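Local atomic coordinates of endostatin (Mus musculus, PDB entry 1KOE), a protein that inhibits angiogenesis and probably binds heparin, being the C-terminal non-collagenous fragment of the collagen XVIII alpha1 chain. Residues A[75-78]-A[79-83]. Numbering follows the deposited sequence.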
loop_
_atom_site.group_PDB
_atom_site.type_symbol
_atom_site.label_atom_id
_atom_site.label_comp_id
_atom_site.label_asym_id
_atom_site.label_seq_id
_atom_site.Cartn_x
_atom_site.Cartn_y
_atom_site.Cartn_z
ATOM N N PRO A 75 -1.946 15.108 -4.094
ATOM C CA PRO A 75 -1.272 15.905 -5.130
ATOM C C PRO A 75 0.071 15.351 -5.604
ATOM O O PRO A 75 0.506 15.628 -6.729
ATOM C CB PRO A 75 -1.133 17.286 -4.470
ATOM C CG PRO A 75 -1.147 16.979 -2.995
ATOM C CD PRO A 75 -2.170 15.896 -2.866
ATOM N N SER A 76 0.702 14.530 -4.772
ATOM C CA SER A 76 1.988 13.936 -5.111
ATOM C C SER A 76 2.324 12.823 -4.138
ATOM O O SER A 76 1.682 12.651 -3.101
ATOM C CB SER A 76 3.108 14.978 -5.022
ATOM O OG SER A 76 3.312 15.367 -3.673
ATOM N N TRP A 77 3.367 12.084 -4.482
ATOM C CA TRP A 77 3.873 10.994 -3.660
ATOM C C TRP A 77 4.489 11.591 -2.394
ATOM O O TRP A 77 4.188 11.169 -1.281
ATOM C CB TRP A 77 4.935 10.243 -4.470
ATOM C CG TRP A 77 5.626 9.115 -3.752
ATOM C CD1 TRP A 77 6.949 9.064 -3.392
ATOM C CD2 TRP A 77 5.076 7.821 -3.436
ATOM N NE1 TRP A 77 7.261 7.821 -2.898
ATOM C CE2 TRP A 77 6.136 7.033 -2.918
ATOM C CE3 TRP A 77 3.795 7.251 -3.551
ATOM C CZ2 TRP A 77 5.955 5.696 -2.511
ATOM C CZ3 TRP A 77 3.610 5.927 -3.146
ATOM C CH2 TRP A 77 4.692 5.161 -2.633
ATOM N N ASP A 78 5.298 12.631 -2.569
ATOM C CA ASP A 78 5.965 13.288 -1.449
ATOM C C ASP A 78 5.003 13.755 -0.382
ATOM O O ASP A 78 5.315 13.699 0.804
ATOM C CB ASP A 78 6.785 14.491 -1.928
ATOM C CG ASP A 78 8.116 14.095 -2.505
ATOM O OD1 ASP A 78 8.466 12.898 -2.438
ATOM O OD2 ASP A 78 8.812 14.994 -3.028
ATOM N N SER A 79 3.841 14.238 -0.799
ATOM C CA SER A 79 2.846 14.735 0.149
ATOM C C SER A 79 2.451 13.704 1.187
ATOM O O SER A 79 2.129 14.045 2.325
ATOM C CB SER A 79 1.593 15.211 -0.593
ATOM O OG SER A 79 1.943 16.225 -1.509
ATOM N N LEU A 80 2.473 12.435 0.802
ATOM C CA LEU A 80 2.103 11.369 1.730
ATOM C C LEU A 80 3.137 11.153 2.840
ATOM O O LEU A 80 2.801 10.706 3.940
ATOM C CB LEU A 80 1.914 10.044 0.975
ATOM C CG LEU A 80 0.823 9.895 -0.086
ATOM C CD1 LEU A 80 0.964 8.512 -0.720
ATOM C CD2 LEU A 80 -0.557 10.054 0.524
ATOM N N PHE A 81 4.387 11.499 2.553
ATOM C CA PHE A 81 5.488 11.259 3.482
ATOM C C PHE A 81 6.022 12.491 4.186
ATOM O O PHE A 81 7.112 12.470 4.761
ATOM C CB PHE A 81 6.615 10.530 2.721
ATOM C CG PHE A 81 6.150 9.281 2.044
ATOM C CD1 PHE A 81 6.012 8.094 2.770
ATOM C CD2 PHE A 81 5.792 9.296 0.691
ATOM C CE1 PHE A 81 5.510 6.938 2.159
ATOM C CE2 PHE A 81 5.294 8.161 0.075
ATOM C CZ PHE A 81 5.146 6.968 0.803
ATOM N N SER A 82 5.195 13.529 4.225
ATOM C CA SER A 82 5.532 14.817 4.834
ATOM C C SER A 82 5.503 14.808 6.363
ATOM O O SER A 82 5.995 15.738 7.022
ATOM C CB SER A 82 4.505 15.839 4.367
ATOM O OG SER A 82 3.216 15.384 4.757
ATOM N N GLY A 83 4.839 13.808 6.921
ATOM C CA GLY A 83 4.709 13.726 8.359
ATOM C C GLY A 83 3.234 13.730 8.729
ATOM O O GLY A 83 2.892 13.509 9.878
#
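The indole of Trp77 receives the edge of the Phe81 ring on one face: Phe81 CE2 stands over the middle of the fused rings, 3.3 Å from Trp77 CE2, and CZ follows it above the six-membered half. With the planes inclined at 58°, this is an edge-to-face pair, in which the slightly positive C-H rim of the phenyl meets the electron-rich indole. Trp77 has CG anti to its own N (chi1 177°), which swings the indole alongside the turn, within range of the residue four places on. Leu80 CB lies over one face of the Phe81 ring, offset toward its rim, while CD1 of Leu80 stops 4.2 Å from Trp77 CE3, a looser contact that adds apolar bulk beside the aromatic pair. Tyr52 completes the cluster: its ring meets both aromatics, its carbonyl O accepts the NE1 hydrogen of Trp77, and its hydroxyl bonds Asp78 OD1.

The backbone of the weakly bonded helix 77-80 makes two successive i to i+3 bonds, the 3-10 pattern. Leu80 N reaches Trp77 O at 3.0 Å, and Phe81 N reaches Asp78 O at the same distance; both N-H...O angles are 143°. At the start of the turn, the hydroxyls of Ser76 and Ser79 hydrogen-bond to each other, OG to OG at 2.7 Å. Serine suits both places, because a short hydroxyl can donate or accept and the two can pair directly. Pro75 CG lies 3.5 Å from Ser79 OG.

The chemistry therefore divides this short turn, just after strand 72-74, between a polar beginning joined through hydroxyls and an aromatic side that gives a buried tryptophan both an apolar neighbour and, through Tyr52, a partner for its indole N-H.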